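Local coordinates for fatty acyl CoA synthetase FADD13 (FATTY-ACYL-CoA SYNTHETASE) (Mycobacterium tuberculosis, PDB 3R44), which belongs to the ANL superfamily of AMP-binding enzymes, pairing a large N-terminal portion with a small C-terminal domain, at residues C83-A88 against A93-I98; I433-V438 against N464-Q469; T238-P243 against W251-E256. All blocks are in the same frame, centred on the assembly; numbering follows the deposited sequence. Where two conformers were deposited one is given.

Interaction 1: C83-A88 against A93-I98; sequences CLFYGA and AVAVPI
Where helix 79-91 gives way to strand 94-97, the CA atoms of Ala-88 and Ala-93 come within 4.7 Å of each other, and the two segments then diverge to 6.1 Å between the CA atoms of Phe-85 and Ala-95. One backbone hydrogen bond fastens the narrow end: Ala-93 N donates to Ala-88 O at 2.9 Å. It is bent, with an N-H...O angle of 133°, and the donor sits 33° away from the carbonyl plane. Beside it, the CB methyl groups of Ala-88 and Ala-93 meet at 3.9 Å. At the wider end, the Phe-85 ring swings out from the helix because CG lies anti to the backbone N (chi1 -176°), which carries CD1 to 3.6 Å from Ala-95 CB. The Ala-95 methyl meets the ring obliquely, nearest the Phe-85 atoms CD1 and CE1, while Leu-226 and Ile-230 of helix 223-235 also touch this ring. The contact thus joins helix 79-91 to strand 94-97 within a beta-alpha-beta unit that starts at strand 70-74. Apart from one main-chain bond, which gives a buried carbonyl a partner, its chemistry is apolar: methyl against methyl and methyl against ring, with no charged group involved.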
loop_
_atom_site.group_PDB
_atom_site.type_symbol
_atom_site.label_atom_id
_atom_site.label_comp_id
_atom_site.label_asym_id
_atom_site.label_seq_id
_atom_site.Cartn_x
_atom_site.Cartn_y
_atom_site.Cartn_z
ATOM N N CYS A 83 18.643 -4.294 -1.784
ATOM C CA CYS A 83 19.656 -4.835 -2.679
ATOM C C CYS A 83 19.307 -6.273 -3.021
ATOM O O CYS A 83 19.677 -6.766 -4.082
ATOM C CB CYS A 83 21.042 -4.689 -2.112
ATOM S SG CYS A 83 21.565 -2.930 -2.144
ATOM N N LEU A 84 18.533 -6.936 -2.152
ATOM C CA LEU A 84 18.030 -8.307 -2.492
ATOM C C LEU A 84 17.007 -8.235 -3.596
ATOM O O LEU A 84 16.973 -9.094 -4.515
ATOM C CB LEU A 84 17.431 -9.044 -1.297
ATOM C CG LEU A 84 18.539 -9.675 -0.458
ATOM C CD1 LEU A 84 18.060 -10.031 0.993
ATOM C CD2 LEU A 84 19.214 -10.897 -1.122
ATOM N N PHE A 85 16.154 -7.234 -3.484
ATOM C CA PHE A 85 15.175 -6.959 -4.491
ATOM C C PHE A 85 15.842 -6.628 -5.859
ATOM O O PHE A 85 15.471 -7.204 -6.902
ATOM C CB PHE A 85 14.251 -5.811 -4.063
ATOM C CG PHE A 85 13.154 -5.549 -5.030
ATOM C CD1 PHE A 85 11.944 -6.278 -4.969
ATOM C CD2 PHE A 85 13.317 -4.644 -6.046
ATOM C CE1 PHE A 85 10.888 -6.039 -5.888
ATOM C CE2 PHE A 85 12.271 -4.437 -7.011
ATOM C CZ PHE A 85 11.059 -5.129 -6.910
ATOM N N TYR A 86 16.776 -5.691 -5.840
ATOM C CA TYR A 86 17.542 -5.353 -7.024
ATOM C C TYR A 86 18.361 -6.523 -7.589
ATOM O O TYR A 86 18.453 -6.681 -8.813
ATOM C CB TYR A 86 18.457 -4.182 -6.776
ATOM C CG TYR A 86 17.763 -2.837 -6.752
ATOM C CD1 TYR A 86 17.061 -2.374 -7.880
ATOM C CD2 TYR A 86 17.840 -2.007 -5.644
ATOM C CE1 TYR A 86 16.454 -1.072 -7.887
ATOM C CE2 TYR A 86 17.254 -0.757 -5.646
ATOM C CZ TYR A 86 16.543 -0.309 -6.760
ATOM O OH TYR A 86 15.978 0.929 -6.807
ATOM N N GLY A 87 18.992 -7.291 -6.704
ATOM C CA GLY A 87 19.762 -8.453 -7.075
ATOM C C GLY A 87 18.880 -9.472 -7.766
ATOM O O GLY A 87 19.198 -9.988 -8.845
ATOM N N ALA A 88 17.725 -9.780 -7.165
ATOM C CA ALA A 88 16.752 -10.669 -7.827
ATOM C C ALA A 88 16.311 -10.138 -9.206
ATOM O O ALA A 88 16.236 -10.934 -10.172
ATOM C CB ALA A 88 15.495 -10.904 -6.931
ATOM N N ALA A 93 14.741 -13.173 -11.325
ATOM C CA ALA A 93 14.034 -13.749 -10.187
ATOM C C ALA A 93 12.887 -12.879 -9.667
ATOM O O ALA A 93 12.751 -11.694 -9.992
ATOM C CB ALA A 93 15.046 -14.167 -8.999
ATOM N N VAL A 94 12.066 -13.476 -8.818
ATOM C CA VAL A 94 10.831 -12.886 -8.411
ATOM C C VAL A 94 10.817 -12.758 -6.878
ATOM O O VAL A 94 10.877 -13.756 -6.143
ATOM C CB VAL A 94 9.665 -13.707 -8.923
ATOM C CG1 VAL A 94 8.314 -13.096 -8.497
ATOM C CG2 VAL A 94 9.738 -13.857 -10.473
ATOM N N ALA A 95 10.837 -11.530 -6.409
ATOM C CA ALA A 95 10.836 -11.283 -4.997
ATOM C C ALA A 95 9.429 -11.412 -4.457
ATOM O O ALA A 95 8.470 -11.021 -5.099
ATOM C CB ALA A 95 11.409 -9.864 -4.674
ATOM N N VAL A 96 9.324 -11.982 -3.274
ATOM C CA VAL A 96 8.054 -12.163 -2.567
ATOM C C VAL A 96 8.181 -11.473 -1.182
ATOM O O VAL A 96 8.538 -12.093 -0.152
ATOM C CB VAL A 96 7.617 -13.629 -2.405
ATOM C CG1 VAL A 96 6.235 -13.690 -1.799
ATOM C CG2 VAL A 96 7.580 -14.355 -3.795
ATOM N N PRO A 97 7.882 -10.191 -1.151
ATOM C CA PRO A 97 8.054 -9.494 0.146
ATOM C C PRO A 97 6.874 -9.800 1.054
ATOM O O PRO A 97 5.704 -9.557 0.658
ATOM C CB PRO A 97 8.013 -8.003 -0.237
ATOM C CG PRO A 97 8.101 -7.915 -1.660
ATOM C CD PRO A 97 7.637 -9.231 -2.256
ATOM N N ILE A 98 7.149 -10.240 2.269
ATOM C CA ILE A 98 6.084 -10.664 3.180
ATOM C C ILE A 98 5.980 -9.768 4.404
ATOM O O ILE A 98 7.009 -9.414 5.026
ATOM C CB ILE A 98 6.299 -12.130 3.604
ATOM C CG1 ILE A 98 6.328 -13.043 2.354
ATOM C CG2 ILE A 98 5.206 -12.572 4.574
ATOM C CD1 ILE A 98 6.727 -14.504 2.645
#

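Interaction 2: I433-V438 against N464-Q469; sequences IGVPGV and NEVSEQ
Val-466 carries this contact through both branches: with chi1 at 174°, CG1 is anti to the backbone N, whereas CG2 stands beside that N and is anti to the carbonyl carbon, so the two methyl groups reach different parts of segment 433-438. Val-438 has nearly the same torsion (chi1 170°), which offers its CG2 to Val-466 CG1 at 4.2 Å; the two side chains cross at about a right angle. The other branch faces the turn backbone, where Val-466 CG2 lies 3.8 Å from Gly-437 CA and, more loosely, 4.4 Å from Val-435 CG1. A still shorter approach, 3.0 Å from Val-466 CG2 to Pro-436 O, is tight for a methyl against a carbonyl oxygen, and its exact value is doubtful. No hydrogen bond crosses between the two segments. Within the turn itself a bond of 3.1 Å runs from Val-438 N to Val-435 O. Gly-437, with a positive phi of 92°, presents its bare CA to the valine methyl, and its backbone also bonds to that of Asp-462. Around the contact, Val-466 touches Ile-471 and Val-435 touches Gln-470 and Tyr-474, all on helix 468-478. Ser-467 is the N-cap of that helix, its OG bonded to Gln-470 N. The geometry is that of a type II beta turn, Val-435 to Val-438, with glycine in its third position, packed against the residue that precedes the N-cap of helix 468-478 in the C-terminal domain of an AMP-binding enzyme.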
loop_
_atom_site.group_PDB
_atom_site.type_symbol
_atom_site.label_atom_id
_atom_site.label_comp_id
_atom_site.label_asym_id
_atom_site.label_seq_id
_atom_site.Cartn_x
_atom_site.Cartn_y
_atom_site.Cartn_z
ATOM N N ILE A 433 -27.748 9.386 6.927
ATOM C CA ILE A 433 -27.192 10.653 7.447
ATOM C C ILE A 433 -28.159 11.802 7.173
ATOM O O ILE A 433 -28.167 12.788 7.908
ATOM C CB ILE A 433 -25.770 10.970 6.886
ATOM C CG1 ILE A 433 -25.059 12.089 7.699
ATOM C CG2 ILE A 433 -25.848 11.349 5.408
ATOM C CD1 ILE A 433 -24.749 11.719 9.150
ATOM N N GLY A 434 -28.994 11.655 6.144
ATOM C CA GLY A 434 -30.059 12.614 5.848
ATOM C C GLY A 434 -31.257 12.696 6.779
ATOM O O GLY A 434 -31.960 13.731 6.795
ATOM N N VAL A 435 -31.519 11.640 7.545
ATOM C CA VAL A 435 -32.682 11.596 8.414
ATOM C C VAL A 435 -32.526 12.694 9.492
ATOM O O VAL A 435 -31.489 12.813 10.120
ATOM C CB VAL A 435 -32.896 10.218 9.089
ATOM C CG1 VAL A 435 -34.021 10.288 10.159
ATOM C CG2 VAL A 435 -33.191 9.162 8.058
ATOM N N PRO A 436 -33.555 13.531 9.665
ATOM C CA PRO A 436 -33.493 14.550 10.711
ATOM C C PRO A 436 -33.299 13.954 12.104
ATOM O O PRO A 436 -34.007 13.026 12.468
ATOM C CB PRO A 436 -34.851 15.258 10.598
ATOM C CG PRO A 436 -35.283 15.022 9.149
ATOM C CD PRO A 436 -34.750 13.638 8.822
ATOM N N GLY A 437 -32.342 14.487 12.862
ATOM C CA GLY A 437 -31.997 13.977 14.163
ATOM C C GLY A 437 -30.881 12.948 14.212
ATOM O O GLY A 437 -30.392 12.622 15.285
ATOM N N VAL A 438 -30.496 12.400 13.067
ATOM C CA VAL A 438 -29.313 11.555 12.975
ATOM C C VAL A 438 -28.033 12.388 12.853
ATOM O O VAL A 438 -27.911 13.177 11.925
ATOM C CB VAL A 438 -29.388 10.633 11.746
ATOM C CG1 VAL A 438 -28.027 9.956 11.546
ATOM C CG2 VAL A 438 -30.536 9.585 11.926
ATOM N N ASN A 464 -34.985 10.660 21.017
ATOM C CA ASN A 464 -36.302 11.280 21.232
ATOM C C ASN A 464 -37.015 11.688 19.958
ATOM O O ASN A 464 -38.235 11.852 19.970
ATOM C CB ASN A 464 -36.186 12.526 22.132
ATOM C CG ASN A 464 -35.867 12.175 23.579
ATOM O OD1 ASN A 464 -35.963 11.014 23.998
ATOM N ND2 ASN A 464 -35.490 13.189 24.361
ATOM N N GLU A 465 -36.257 11.880 18.879
ATOM C CA GLU A 465 -36.799 12.362 17.596
ATOM C C GLU A 465 -36.795 11.263 16.521
ATOM O O GLU A 465 -37.573 11.323 15.565
ATOM C CB GLU A 465 -36.004 13.584 17.112
ATOM N N VAL A 466 -35.943 10.251 16.687
ATOM C CA VAL A 466 -35.670 9.280 15.627
ATOM C C VAL A 466 -35.920 7.855 16.112
ATOM O O VAL A 466 -35.572 7.498 17.220
ATOM C CB VAL A 466 -34.223 9.432 15.131
ATOM C CG1 VAL A 466 -33.873 8.338 14.144
ATOM C CG2 VAL A 466 -34.053 10.796 14.500
ATOM N N SER A 467 -36.548 7.045 15.274
ATOM C CA SER A 467 -36.809 5.661 15.629
ATOM C C SER A 467 -36.283 4.726 14.538
ATOM O O SER A 467 -36.050 5.117 13.410
ATOM C CB SER A 467 -38.303 5.426 15.868
ATOM O OG SER A 467 -38.958 5.117 14.637
ATOM N N GLU A 468 -36.085 3.480 14.916
ATOM C CA GLU A 468 -35.532 2.508 14.008
ATOM C C GLU A 468 -36.502 2.383 12.836
ATOM O O GLU A 468 -36.116 2.402 11.667
ATOM C CB GLU A 468 -35.322 1.181 14.739
ATOM N N GLN A 469 -37.798 2.335 13.135
ATOM C CA GLN A 469 -38.773 2.124 12.059
ATOM C C GLN A 469 -38.790 3.233 11.060
ATOM O O GLN A 469 -39.031 3.026 9.860
ATOM C CB GLN A 469 -40.187 1.969 12.613
ATOM C CG GLN A 469 -40.435 0.549 13.006
ATOM C CD GLN A 469 -40.735 -0.333 11.796
ATOM O OE1 GLN A 469 -40.377 -1.506 11.779
ATOM N NE2 GLN A 469 -41.389 0.232 10.785
#

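Interaction 3: T238-P243 against W251-E256; sequences TLISMP and WSLIVE
A buried helix-on-sheet contact joins strand 238-241 and the residues just after it to helix 247-256, with Leu-253 reaching from the helix to Ile-240 and Met-242. The separation of the backbones supports this reading: the closest CA atoms, those of Met-242 and Leu-253, are 8.4 Å apart, and side chains bridge the distance without any hydrogen bond. Leu-253 extends off the helix with CG anti to the backbone N (chi1 173°), and its two methyl groups divide the work. CD1 lies 3.9 Å from Ile-240 CG2; in Ile-240, chi1 of -51° puts CG1 beside the backbone N and leaves CG2 anti to it, turned to the leucine. CD2 settles against the base of the methionine, 3.8 Å from Met-242 CB and 4.0 Å from Met-242 CG, so the closest approach is made by the methylene groups. In both pairs the side chains slide past one another in opposite directions, lying alongside instead of meeting end on. Ser-241, between these two residues, directs its CB away from the helix, and its OG hydrogen-bonds to Glu-37 OE1 and Tyr-35 OH; the polar group is therefore held on strand 33-37 and kept out of the apolar contact. Leu-253 also touches Leu-215 of strand 213-216, and Ile-254 does the same, which places the helix over that strand as well. In sequence, strand 238-241, helix 247-256 and strand 261-264 form a beta-alpha-beta crossover whose two parallel strands flank strand 213-216, a connection characteristic of alpha/beta folds with layered helices and sheet.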
loop_
_atom_site.group_PDB
_atom_site.type_symbol
_atom_site.label_atom_id
_atom_site.label_comp_id
_atom_site.label_asym_id
_atom_site.label_seq_id
_atom_site.Cartn_x
_atom_site.Cartn_y
_atom_site.Cartn_z
ATOM N N THR A 238 18.064 10.410 -2.747
ATOM C CA THR A 238 18.708 9.703 -1.666
ATOM C C THR A 238 17.635 9.214 -0.714
ATOM O O THR A 238 16.893 10.015 -0.162
ATOM C CB THR A 238 19.665 10.636 -0.918
ATOM O OG1 THR A 238 20.625 11.185 -1.821
ATOM C CG2 THR A 238 20.471 9.919 0.203
ATOM N N LEU A 239 17.574 7.910 -0.446
ATOM C CA LEU A 239 16.662 7.353 0.555
ATOM C C LEU A 239 17.240 7.559 1.941
ATOM O O LEU A 239 18.399 7.211 2.170
ATOM C CB LEU A 239 16.466 5.863 0.338
ATOM C CG LEU A 239 15.558 5.527 -0.796
ATOM C CD1 LEU A 239 15.667 3.986 -0.980
ATOM C CD2 LEU A 239 14.121 5.880 -0.450
ATOM N N ILE A 240 16.439 8.144 2.834
ATOM C CA ILE A 240 16.799 8.290 4.223
ATOM C C ILE A 240 15.923 7.295 4.955
ATOM O O ILE A 240 14.717 7.430 4.992
ATOM C CB ILE A 240 16.581 9.730 4.720
ATOM C CG1 ILE A 240 17.264 10.745 3.773
ATOM C CG2 ILE A 240 17.031 9.863 6.179
ATOM C CD1 ILE A 240 18.783 10.593 3.612
ATOM N N SER A 241 16.535 6.295 5.554
ATOM C CA SER A 241 15.766 5.221 6.135
ATOM C C SER A 241 15.615 5.324 7.659
ATOM O O SER A 241 16.613 5.496 8.394
ATOM C CB SER A 241 16.405 3.881 5.762
ATOM O OG SER A 241 15.780 2.836 6.462
ATOM N N MET A 242 14.364 5.199 8.114
ATOM C CA MET A 242 14.000 5.048 9.528
ATOM C C MET A 242 13.233 3.717 9.710
ATOM O O MET A 242 12.045 3.689 9.554
ATOM C CB MET A 242 13.151 6.249 10.039
ATOM C CG MET A 242 13.068 6.305 11.533
ATOM S SD MET A 242 11.963 7.641 12.181
ATOM C CE MET A 242 12.915 8.255 13.493
ATOM N N PRO A 243 13.934 2.598 9.991
ATOM C CA PRO A 243 13.319 1.276 9.888
ATOM C C PRO A 243 12.260 1.033 10.930
ATOM O O PRO A 243 11.241 0.400 10.590
ATOM C CB PRO A 243 14.500 0.288 10.011
ATOM C CG PRO A 243 15.685 1.063 10.032
ATOM C CD PRO A 243 15.395 2.532 10.096
ATOM N N TRP A 251 11.873 14.150 13.631
ATOM C CA TRP A 251 12.163 15.521 13.194
ATOM C C TRP A 251 13.662 15.763 13.198
ATOM O O TRP A 251 14.161 16.465 12.346
ATOM C CB TRP A 251 11.433 16.577 14.023
ATOM C CG TRP A 251 9.954 16.690 13.706
ATOM C CD1 TRP A 251 8.935 16.324 14.513
ATOM C CD2 TRP A 251 9.355 17.155 12.488
ATOM N NE1 TRP A 251 7.728 16.544 13.894
ATOM C CE2 TRP A 251 7.952 17.014 12.637
ATOM C CE3 TRP A 251 9.855 17.614 11.274
ATOM C CZ2 TRP A 251 7.045 17.387 11.641
ATOM C CZ3 TRP A 251 8.946 17.988 10.268
ATOM C CH2 TRP A 251 7.566 17.862 10.457
ATOM N N SER A 252 14.371 15.227 14.186
ATOM C CA SER A 252 15.824 15.348 14.247
ATOM C C SER A 252 16.447 14.748 12.998
ATOM O O SER A 252 17.436 15.226 12.474
ATOM C CB SER A 252 16.366 14.585 15.466
ATOM O OG SER A 252 17.756 14.797 15.609
ATOM N N LEU A 253 15.870 13.648 12.555
ATOM C CA LEU A 253 16.407 12.908 11.445
ATOM C C LEU A 253 16.160 13.739 10.207
ATOM O O LEU A 253 17.038 13.838 9.344
ATOM C CB LEU A 253 15.696 11.549 11.341
ATOM C CG LEU A 253 16.042 10.717 10.099
ATOM C CD1 LEU A 253 17.572 10.570 9.930
ATOM C CD2 LEU A 253 15.323 9.322 10.091
ATOM N N ILE A 254 14.962 14.310 10.115
ATOM C CA ILE A 254 14.559 15.138 8.973
ATOM C C ILE A 254 15.490 16.376 8.840
ATOM O O ILE A 254 15.933 16.749 7.734
ATOM C CB ILE A 254 13.078 15.541 9.121
ATOM C CG1 ILE A 254 12.168 14.399 8.653
ATOM C CG2 ILE A 254 12.747 16.851 8.392
ATOM C CD1 ILE A 254 10.687 14.631 9.000
ATOM N N VAL A 255 15.849 16.941 9.976
ATOM C CA VAL A 255 16.787 18.070 10.000
ATOM C C VAL A 255 18.209 17.667 9.680
ATOM O O VAL A 255 18.814 18.262 8.759
ATOM C CB VAL A 255 16.702 18.848 11.320
ATOM C CG1 VAL A 255 17.741 19.958 11.385
ATOM C CG2 VAL A 255 15.287 19.448 11.482
ATOM N N GLU A 256 18.749 16.700 10.424
ATOM C CA GLU A 256 20.120 16.238 10.257
ATOM C C GLU A 256 20.419 15.769 8.841
ATOM O O GLU A 256 21.535 15.975 8.358
ATOM C CB GLU A 256 20.508 15.114 11.235
ATOM C CG GLU A 256 20.483 15.501 12.663
ATOM C CD GLU A 256 21.451 16.626 13.009
ATOM O OE1 GLU A 256 22.542 16.711 12.396
ATOM O OE2 GLU A 256 21.125 17.416 13.915
#

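From the N terminus, interaction 1 closes first, over the four residues between helix segment 83-88 and segment 93-98. Interaction 3 follows, spanning the seven residues from 238-243 to 251-256, and interaction 2 comes last, bringing together 433-438 and 464-469 around 25 mainly strand residues. The three are in series: none nests or crosses. Interactions 1 and 3 both lie in the large N-terminal portion but serve different layers of it, the beta-sheet containing strand 94-97 and the beta-sheet containing strand 238-241, and their nearest atoms are about 7 Å apart. Interaction 2 belongs to the C-terminal domain, its centre about 54 Å from that of interaction 1 and about 50 Å from that of interaction 3.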